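PDB 2JGP: tyrocidine synthetase 3 from Brevibacillus brevis, which probably catalyses peptide-bond formation between carrier-bound intermediates in the nonribosomal synthesis of tyrocidine, through adjacent peptidyl carrier and condensation domains. Local coordinates for residues W11-A16 / N397-Y402; Q17-V22 / P26-L31; G358-D363 / H404-F409. All blocks are in the same frame, centred on the assembly; numbering follows the deposited sequence.

Contact 1 (W11-A16 / N397-Y402); sequences WEARLA and NALDAY. With NA (sodium ion), chain F.
Apolar contact between the two helices is confined to one pair: the methyl carbon Ala13 CB meets the CD2 branch of Leu399 at 4.2 Å. Leu399 holds CG beside its backbone N (chi1 -69°), and the CD2 branch reaches across to the small alanine, where the backbones come nearest, with 6.1 Å between the CA atoms of Ala13 and Leu399. The helices belong to different domains: 10-23 to the peptidyl carrier and 387-403 to the condensation domain, so this is a strip of the interface of the bidomain.

Arg14 brings charge near the second helix without a hydrogen bond to 397-402. Its NH2 lies 4.5 Å from Tyr402 O, a long approach oblique to the guanidinium plane; the bonded partners are Gly403 O for NE and Asp406 for NH2. On its own helix, the guanidinium turns an edge to the Trp11 indole, with NH1 3.4 Å above one face and offset toward the rim, while Phe86 adds a cation-pi contact.

The metal contact involves Asp400, whose OD1 binds the sodium ion at 2.7 Å. Gln396, one turn earlier, supplies OE1, and two waters complete the ligands found, at 2.3 and 2.1 Å from the ion.

Contact 2 (Q17-V22 / P26-L31); sequences QVWEQV and PQVGAL
Pro26 comes alongside the end of the Glu20 side chain, its carbonyl carbon C 4.2 Å from Glu20 OE1, although CB leaves the Pro26 CA on the side away from the helix. Gln27, whose CB also points away from the helix, approaches the carboxylate with its main chain, Gln27 N lying 3.3 Å from Glu20 OE1. Its positive phi of 61° bends the loop here, just ahead of the amide that makes the bond. Within 26-31, Val28 makes most of the contact. Its backbone N donates to Glu20 OE1 at 3.0 Å, the N-H...O angle being 148°, and uses the anti lone pair of the carboxylate oxygen. Glu20 spans the gap with a chain extended beyond CG, and its aliphatic part slides past the valine in the opposite direction, bringing Glu20 CG to 3.5 Å from Val28 CG2. The other branch goes to the tryptophan: with CG1 anti to the backbone N (chi1 168°), Val28 CG1 reaches Trp19 CE3 at 3.9 Å, the two side chains crossing at about a right angle. Ile70 of helix 70-79 touches both Val28 and Trp19, and Phe34 meets the indole edge-to-face. After Gly29, Ala30 and Leu31 lead on beside Val5 of the N-terminal segment. A first helix overlaid by the long loop that follows it is characteristic of the helical-bundle fold of carrier proteins, of which this is the peptidyl kind.

Contact 3 (G358-D363 / H404-F409); sequences GRSHAD and HQDYPF
Gln405 approaches Ser360 with its side-chain amide, and no direct hydrogen bond joins the two loops. The CA-CB bond of Gln405 is aimed at the serine loop. CG occupies the site between the backbone N and the carbonyl carbon (chi1 75°), and the chain then runs extended, delivering the amide alongside the serine methylene. The amide carbon CD lies 4.0 Å from Ser360 CB. At the tip, the two branches part in role. OE1 makes the nearest approach, 3.6 Å from Ser360 CB, and stands 3.8 Å from Ser360 OG. It accepts a hydrogen bond from a water at 2.9 Å, and that water in turn receives a weak bond from Gly358 N, also 2.9 Å long, which bridges the two loops. NE2 donates to Tyr402 O, near the end of helix 387-403; together with the water on OE1, this bond should fix the rotation of the amide. The positive phi of Gly358, 79°, is a conformation that suits glycine. Arg359 forms a salt bridge with Asp226, the aspartate of the HHxxxDG motif that marks condensation domains. The contact thus joins the loop after strand 350-356 to the linker between helices 387-403 and 409-415, with helices 253-263 and 267-279 packing against the linker and the carbonyl oxygen of Glu78 on helix 70-79 hydrogen-bonded to His361 NE2.

In the fold
From the N terminus, helix 10-23 enters contact 1 with its early turns and contact 2 with its later ones. Contact 2 closes first, a short loop wholly within the carrier domain. Contact 1 closes only after 380 intervening residues, on helix 387-403, and so encloses contact 2 while tying carrier to condensation domain. Contact 3 opens inside that long loop, at 358-363, and closes beyond it at 404-409, so contacts 1 and 3 cross; contacts 2 and 3 follow in series. Arg14 NH2 and Asp406 OD2, 2.9 Å apart, form a salt bridge between contacts 1 and 3, whereas Ala16 packs on Val28 between contacts 1 and 2.

Contact 1 (W11-A16 / N397-Y402)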
loop_
_atom_site.group_PDB
_atom_site.type_symbol
_atom_site.label_atom_id
_atom_site.label_comp_id
_atom_site.label_asym_id
_atom_site.label_seq_id
_atom_site.Cartn_x
_atom_site.Cartn_y
_atom_site.Cartn_z
ATOM N N TRP A 11 9.930 -10.366 7.923
ATOM C CA TRP A 11 11.025 -11.193 8.437
ATOM C C TRP A 11 10.706 -12.685 8.365
ATOM O O TRP A 11 11.601 -13.485 8.164
ATOM C CB TRP A 11 11.463 -10.765 9.846
ATOM C CG TRP A 11 12.255 -9.497 9.799
ATOM C CD1 TRP A 11 11.884 -8.278 10.291
ATOM C CD2 TRP A 11 13.529 -9.305 9.172
ATOM N NE1 TRP A 11 12.859 -7.342 10.029
ATOM C CE2 TRP A 11 13.878 -7.945 9.339
ATOM C CE3 TRP A 11 14.413 -10.149 8.486
ATOM C CZ2 TRP A 11 15.072 -7.418 8.859
ATOM C CZ3 TRP A 11 15.598 -9.624 8.010
ATOM C CH2 TRP A 11 15.921 -8.270 8.201
ATOM N N GLU A 12 9.435 -13.061 8.508
ATOM C CA GLU A 12 9.049 -14.461 8.301
ATOM C C GLU A 12 9.294 -14.876 6.850
ATOM O O GLU A 12 9.814 -15.971 6.587
ATOM C CB GLU A 12 7.596 -14.702 8.709
ATOM C CG GLU A 12 7.406 -14.772 10.216
ATOM C CD GLU A 12 6.003 -15.150 10.626
ATOM O OE1 GLU A 12 5.747 -15.201 11.855
ATOM O OE2 GLU A 12 5.157 -15.411 9.737
ATOM N N ALA A 13 8.963 -13.986 5.913
ATOM C CA ALA A 13 9.204 -14.234 4.488
ATOM C C ALA A 13 10.698 -14.345 4.177
ATOM O O ALA A 13 11.124 -15.290 3.529
ATOM C CB ALA A 13 8.572 -13.134 3.643
ATOM N N ARG A 14 11.487 -13.387 4.659
ATOM C CA ARG A 14 12.926 -13.374 4.407
ATOM C C ARG A 14 13.607 -14.623 4.958
ATOM O O ARG A 14 14.388 -15.274 4.272
ATOM C CB ARG A 14 13.566 -12.121 5.015
ATOM C CG ARG A 14 13.219 -10.849 4.267
ATOM C CD ARG A 14 13.676 -9.610 5.002
ATOM N NE ARG A 14 13.481 -8.429 4.165
ATOM C CZ ARG A 14 13.383 -7.184 4.623
ATOM N NH1 ARG A 14 13.478 -6.921 5.920
ATOM N NH2 ARG A 14 13.187 -6.190 3.771
ATOM N N LEU A 15 13.293 -14.955 6.204
ATOM C CA LEU A 15 13.875 -16.119 6.854
ATOM C C LEU A 15 13.493 -17.416 6.161
ATOM O O LEU A 15 14.355 -18.262 5.918
ATOM C CB LEU A 15 13.449 -16.189 8.323
ATOM C CG LEU A 15 14.213 -15.266 9.271
ATOM C CD1 LEU A 15 13.447 -15.089 10.597
ATOM C CD2 LEU A 15 15.622 -15.807 9.522
ATOM N N ALA A 16 12.209 -17.567 5.850
ATOM C CA ALA A 16 11.699 -18.790 5.237
ATOM C C ALA A 16 12.416 -19.068 3.930
ATOM O O ALA A 16 12.772 -20.202 3.652
ATOM C CB ALA A 16 10.203 -18.685 5.009
ATOM N N ASN A 397 6.975 -14.957 -6.195
ATOM C CA ASN A 397 7.370 -13.617 -6.605
ATOM C C ASN A 397 6.857 -12.553 -5.645
ATOM O O ASN A 397 7.511 -11.528 -5.446
ATOM C CB ASN A 397 6.892 -13.340 -8.033
ATOM C CG ASN A 397 7.650 -14.148 -9.060
ATOM O OD1 ASN A 397 8.833 -14.459 -8.875
ATOM N ND2 ASN A 397 6.974 -14.514 -10.145
ATOM N N ALA A 398 5.691 -12.802 -5.050
ATOM C CA ALA A 398 5.119 -11.889 -4.063
ATOM C C ALA A 398 5.962 -11.878 -2.793
ATOM O O ALA A 398 6.334 -10.814 -2.295
ATOM C CB ALA A 398 3.684 -12.272 -3.749
ATOM N N LEU A 399 6.278 -13.063 -2.288
ATOM C CA LEU A 399 7.118 -13.187 -1.106
ATOM C C LEU A 399 8.493 -12.562 -1.344
ATOM O O LEU A 399 9.002 -11.858 -0.480
ATOM C CB LEU A 399 7.268 -14.655 -0.699
ATOM C CG LEU A 399 5.999 -15.318 -0.146
ATOM C CD1 LEU A 399 6.229 -16.806 0.078
ATOM C CD2 LEU A 399 5.575 -14.636 1.147
ATOM N N ASP A 400 9.075 -12.813 -2.515
ATOM C CA ASP A 400 10.364 -12.221 -2.884
ATOM C C ASP A 400 10.252 -10.701 -2.920
ATOM O O ASP A 400 11.139 -9.999 -2.439
ATOM C CB ASP A 400 10.843 -12.737 -4.246
ATOM C CG ASP A 400 11.271 -14.199 -4.217
ATOM O OD1 ASP A 400 11.447 -14.767 -3.117
ATOM O OD2 ASP A 400 11.435 -14.789 -5.309
ATOM N N ALA A 401 9.155 -10.200 -3.482
ATOM C CA ALA A 401 8.902 -8.760 -3.551
ATOM C C ALA A 401 8.793 -8.153 -2.156
ATOM O O ALA A 401 9.429 -7.138 -1.864
ATOM C CB ALA A 401 7.630 -8.487 -4.354
ATOM N N TYR A 402 8.001 -8.783 -1.292
ATOM C CA TYR A 402 7.846 -8.312 0.086
ATOM C C TYR A 402 9.179 -8.355 0.844
ATOM O O TYR A 402 9.473 -7.453 1.630
ATOM C CB TYR A 402 6.797 -9.127 0.848
ATOM C CG TYR A 402 5.408 -9.131 0.233
ATOM C CD1 TYR A 402 4.569 -10.230 0.390
ATOM C CD2 TYR A 402 4.939 -8.057 -0.521
ATOM C CE1 TYR A 402 3.296 -10.257 -0.176
ATOM C CE2 TYR A 402 3.662 -8.077 -1.088
ATOM C CZ TYR A 402 2.854 -9.179 -0.909
ATOM O OH TYR A 402 1.598 -9.217 -1.471
HETATM NA NA NA F . 10.496 -16.614 -1.391
HETATM O O HOH W 1 10.100 -18.387 0.085
HETATM O O HOH W 2 10.936 -14.793 -0.434
#

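Contact 2 (Q17-V22 / P26-L31)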
loop_
_atom_site.group_PDB
_atom_site.type_symbol
_atom_site.label_atom_id
_atom_site.label_comp_id
_atom_site.label_asym_id
_atom_site.label_seq_id
_atom_site.Cartn_x
_atom_site.Cartn_y
_atom_site.Cartn_z
ATOM N N GLN A 17 12.610 -18.013 3.138
ATOM C CA GLN A 17 13.343 -18.082 1.870
ATOM C C GLN A 17 14.776 -18.579 2.069
ATOM O O GLN A 17 15.241 -19.457 1.342
ATOM C CB GLN A 17 13.319 -16.700 1.197
ATOM C CG GLN A 17 14.458 -16.370 0.222
ATOM C CD GLN A 17 15.506 -15.401 0.804
ATOM O OE1 GLN A 17 15.206 -14.484 1.611
ATOM N NE2 GLN A 17 16.739 -15.592 0.381
ATOM N N VAL A 18 15.470 -18.013 3.051
ATOM C CA VAL A 18 16.824 -18.435 3.377
ATOM C C VAL A 18 16.883 -19.897 3.849
ATOM O O VAL A 18 17.756 -20.645 3.417
ATOM C CB VAL A 18 17.482 -17.493 4.410
ATOM C CG1 VAL A 18 18.766 -18.101 4.951
ATOM C CG2 VAL A 18 17.774 -16.125 3.763
ATOM N N TRP A 19 15.951 -20.311 4.708
ATOM C CA TRP A 19 15.932 -21.699 5.186
ATOM C C TRP A 19 15.727 -22.687 4.038
ATOM O O TRP A 19 16.366 -23.734 3.996
ATOM C CB TRP A 19 14.825 -21.920 6.211
ATOM C CG TRP A 19 15.084 -21.342 7.568
ATOM C CD1 TRP A 19 15.913 -20.297 7.882
ATOM C CD2 TRP A 19 14.463 -21.744 8.797
ATOM N NE1 TRP A 19 15.854 -20.040 9.225
ATOM C CE2 TRP A 19 14.974 -20.913 9.813
ATOM C CE3 TRP A 19 13.530 -22.732 9.134
ATOM C CZ2 TRP A 19 14.581 -21.033 11.150
ATOM C CZ3 TRP A 19 13.139 -22.851 10.464
ATOM C CH2 TRP A 19 13.666 -22.004 11.453
ATOM N N GLU A 20 14.816 -22.357 3.128
ATOM C CA GLU A 20 14.552 -23.201 1.960
ATOM C C GLU A 20 15.814 -23.410 1.125
ATOM O O GLU A 20 16.112 -24.528 0.711
ATOM C CB GLU A 20 13.446 -22.594 1.099
ATOM C CG GLU A 20 12.075 -22.665 1.747
ATOM C CD GLU A 20 11.045 -21.773 1.072
ATOM O OE1 GLU A 20 9.854 -21.885 1.429
ATOM O OE2 GLU A 20 11.421 -20.970 0.189
ATOM N N GLN A 21 16.556 -22.334 0.895
ATOM C CA GLN A 21 17.811 -22.415 0.143
ATOM C C GLN A 21 18.880 -23.219 0.878
ATOM O O GLN A 21 19.514 -24.108 0.293
ATOM C CB GLN A 21 18.341 -21.013 -0.152
ATOM C CG GLN A 21 17.463 -20.211 -1.108
ATOM C CD GLN A 21 17.207 -20.932 -2.423
ATOM O OE1 GLN A 21 16.057 -21.093 -2.841
ATOM N NE2 GLN A 21 18.273 -21.383 -3.073
ATOM N N VAL A 22 19.074 -22.910 2.155
ATOM C CA VAL A 22 20.121 -23.556 2.945
ATOM C C VAL A 22 19.817 -25.040 3.191
ATOM O O VAL A 22 20.698 -25.891 3.040
ATOM C CB VAL A 22 20.322 -22.845 4.296
ATOM C CG1 VAL A 22 21.202 -23.692 5.223
ATOM C CG2 VAL A 22 20.924 -21.454 4.078
ATOM N N PRO A 26 11.393 -27.422 0.516
ATOM C CA PRO A 26 10.406 -26.457 0.016
ATOM C C PRO A 26 9.324 -26.065 1.026
ATOM O O PRO A 26 9.055 -26.807 1.962
ATOM C CB PRO A 26 9.779 -27.209 -1.162
ATOM C CG PRO A 26 9.846 -28.654 -0.754
ATOM C CD PRO A 26 11.018 -28.810 0.181
ATOM N N GLN A 27 8.705 -24.906 0.823
ATOM C CA GLN A 27 7.494 -24.509 1.542
ATOM C C GLN A 27 7.687 -24.403 3.061
ATOM O O GLN A 27 6.882 -24.926 3.833
ATOM C CB GLN A 27 6.339 -25.463 1.213
ATOM C CG GLN A 27 4.961 -24.829 1.375
ATOM C CD GLN A 27 3.839 -25.834 1.350
ATOM O OE1 GLN A 27 3.754 -26.713 2.212
ATOM N NE2 GLN A 27 2.949 -25.701 0.376
ATOM N N VAL A 28 8.750 -23.712 3.474
ATOM C CA VAL A 28 9.019 -23.458 4.891
ATOM C C VAL A 28 8.032 -22.410 5.408
ATOM O O VAL A 28 7.897 -21.333 4.826
ATOM C CB VAL A 28 10.474 -22.992 5.129
ATOM C CG1 VAL A 28 10.670 -22.455 6.559
ATOM C CG2 VAL A 28 11.446 -24.129 4.856
ATOM N N GLY A 29 7.351 -22.743 6.502
ATOM C CA GLY A 29 6.319 -21.891 7.075
ATOM C C GLY A 29 6.668 -21.405 8.469
ATOM O O GLY A 29 7.707 -21.769 9.031
ATOM N N ALA A 30 5.765 -20.608 9.037
ATOM C CA ALA A 30 6.005 -19.915 10.302
ATOM C C ALA A 30 6.243 -20.841 11.507
ATOM O O ALA A 30 6.932 -20.459 12.459
ATOM C CB ALA A 30 4.853 -18.952 10.596
ATOM N N LEU A 31 5.667 -22.041 11.477
ATOM C CA LEU A 31 5.796 -22.985 12.590
ATOM C C LEU A 31 6.942 -23.980 12.411
ATOM O O LEU A 31 7.208 -24.779 13.309
ATOM C CB LEU A 31 4.485 -23.762 12.791
ATOM C CG LEU A 31 3.225 -22.925 13.039
ATOM C CD1 LEU A 31 1.997 -23.814 13.190
ATOM C CD2 LEU A 31 3.403 -22.033 14.263
#

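Contact 3 (G358-D363 / H404-F409)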
loop_
_atom_site.group_PDB
_atom_site.type_symbol
_atom_site.label_atom_id
_atom_site.label_comp_id
_atom_site.label_asym_id
_atom_site.label_seq_id
_atom_site.Cartn_x
_atom_site.Cartn_y
_atom_site.Cartn_z
ATOM N N GLY A 358 3.494 -0.137 3.326
ATOM C CA GLY A 358 4.834 0.351 3.649
ATOM C C GLY A 358 5.124 0.342 5.143
ATOM O O GLY A 358 6.171 0.834 5.583
ATOM N N ARG A 359 4.201 -0.222 5.919
ATOM C CA ARG A 359 4.266 -0.221 7.377
ATOM C C ARG A 359 4.633 -1.624 7.851
ATOM O O ARG A 359 3.825 -2.325 8.473
ATOM C CB ARG A 359 2.919 0.216 7.956
ATOM C CG ARG A 359 2.549 1.652 7.610
ATOM C CD ARG A 359 1.064 1.889 7.696
ATOM N NE ARG A 359 0.711 3.239 7.249
ATOM C CZ ARG A 359 0.746 4.321 8.027
ATOM N NH1 ARG A 359 1.095 4.227 9.308
ATOM N NH2 ARG A 359 0.393 5.495 7.535
ATOM N N SER A 360 5.866 -2.023 7.552
ATOM C CA SER A 360 6.293 -3.411 7.705
ATOM C C SER A 360 6.811 -3.733 9.103
ATOM O O SER A 360 7.280 -4.842 9.353
ATOM C CB SER A 360 7.354 -3.738 6.657
ATOM O OG SER A 360 8.394 -2.784 6.679
ATOM N N HIS A 361 6.720 -2.768 10.015
ATOM C CA HIS A 361 7.063 -3.001 11.411
ATOM C C HIS A 361 5.952 -2.436 12.281
ATOM O O HIS A 361 5.344 -1.425 11.935
ATOM C CB HIS A 361 8.408 -2.348 11.759
ATOM C CG HIS A 361 8.945 -2.750 13.098
ATOM N ND1 HIS A 361 8.573 -2.122 14.267
ATOM C CD2 HIS A 361 9.810 -3.730 13.456
ATOM C CE1 HIS A 361 9.194 -2.689 15.286
ATOM N NE2 HIS A 361 9.947 -3.670 14.823
ATOM N N ALA A 362 5.693 -3.102 13.402
ATOM C CA ALA A 362 4.693 -2.658 14.373
ATOM C C ALA A 362 4.764 -1.152 14.630
ATOM O O ALA A 362 3.741 -0.476 14.653
ATOM C CB ALA A 362 4.866 -3.423 15.687
ATOM N N ASP A 363 5.978 -0.635 14.807
ATOM C CA ASP A 363 6.186 0.769 15.181
ATOM C C ASP A 363 5.762 1.771 14.106
ATOM O O ASP A 363 5.530 2.939 14.410
ATOM C CB ASP A 363 7.654 1.013 15.566
ATOM C CG ASP A 363 8.031 0.389 16.906
ATOM O OD1 ASP A 363 9.245 0.248 17.163
ATOM O OD2 ASP A 363 7.133 0.037 17.703
ATOM N N HIS A 404 11.976 -7.789 -0.424
ATOM C CA HIS A 404 12.821 -6.738 -0.971
ATOM C C HIS A 404 12.061 -5.433 -1.152
ATOM O O HIS A 404 12.359 -4.654 -2.053
ATOM C CB HIS A 404 13.446 -7.216 -2.272
ATOM C CG HIS A 404 14.328 -8.408 -2.085
ATOM N ND1 HIS A 404 13.836 -9.694 -2.049
ATOM C CD2 HIS A 404 15.659 -8.505 -1.861
ATOM C CE1 HIS A 404 14.834 -10.536 -1.839
ATOM N NE2 HIS A 404 15.948 -9.837 -1.719
ATOM N N GLN A 405 11.116 -5.176 -0.247
ATOM C CA GLN A 405 10.259 -3.993 -0.329
ATOM C C GLN A 405 10.931 -2.687 0.107
ATOM O O GLN A 405 10.384 -1.597 -0.116
ATOM C CB GLN A 405 8.983 -4.209 0.495
ATOM C CG GLN A 405 9.170 -4.115 2.001
ATOM C CD GLN A 405 7.867 -4.272 2.739
ATOM O OE1 GLN A 405 7.208 -3.288 3.084
ATOM N NE2 GLN A 405 7.466 -5.512 2.959
ATOM N N ASP A 406 12.110 -2.775 0.718
ATOM C CA ASP A 406 12.788 -1.580 1.221
ATOM C C ASP A 406 13.698 -0.950 0.165
ATOM O O ASP A 406 14.840 -0.559 0.439
ATOM C CB ASP A 406 13.539 -1.903 2.511
ATOM C CG ASP A 406 12.596 -2.270 3.641
ATOM O OD1 ASP A 406 11.723 -1.447 3.977
ATOM O OD2 ASP A 406 12.713 -3.378 4.185
ATOM N N TYR A 407 13.164 -0.868 -1.049
ATOM C CA TYR A 407 13.773 -0.143 -2.152
ATOM C C TYR A 407 12.682 0.752 -2.740
ATOM O O TYR A 407 11.710 0.245 -3.283
ATOM C CB TYR A 407 14.292 -1.125 -3.195
ATOM C CG TYR A 407 15.017 -0.487 -4.356
ATOM C CD1 TYR A 407 16.170 0.265 -4.154
ATOM C CD2 TYR A 407 14.565 -0.659 -5.660
ATOM C CE1 TYR A 407 16.842 0.843 -5.218
ATOM C CE2 TYR A 407 15.233 -0.087 -6.729
ATOM C CZ TYR A 407 16.366 0.663 -6.505
ATOM O OH TYR A 407 17.029 1.226 -7.569
ATOM N N PRO A 408 12.816 2.085 -2.596
ATOM C CA PRO A 408 11.813 3.019 -3.116
ATOM C C PRO A 408 11.525 2.844 -4.609
ATOM O O PRO A 408 12.456 2.735 -5.408
ATOM C CB PRO A 408 12.450 4.391 -2.862
ATOM C CG PRO A 408 13.377 4.178 -1.730
ATOM C CD PRO A 408 13.909 2.789 -1.903
ATOM N N PHE A 409 10.247 2.823 -4.970
ATOM C CA PHE A 409 9.842 2.746 -6.376
ATOM C C PHE A 409 10.479 3.879 -7.188
ATOM O O PHE A 409 10.811 3.694 -8.352
ATOM C CB PHE A 409 8.312 2.773 -6.513
ATOM C CG PHE A 409 7.832 2.520 -7.914
ATOM C CD1 PHE A 409 7.859 1.238 -8.447
ATOM C CD2 PHE A 409 7.384 3.562 -8.712
ATOM C CE1 PHE A 409 7.433 1.002 -9.745
ATOM C CE2 PHE A 409 6.953 3.329 -10.020
ATOM C CZ PHE A 409 6.981 2.055 -10.535
HETATM O O HOH W 3 4.414 -2.859 3.642
#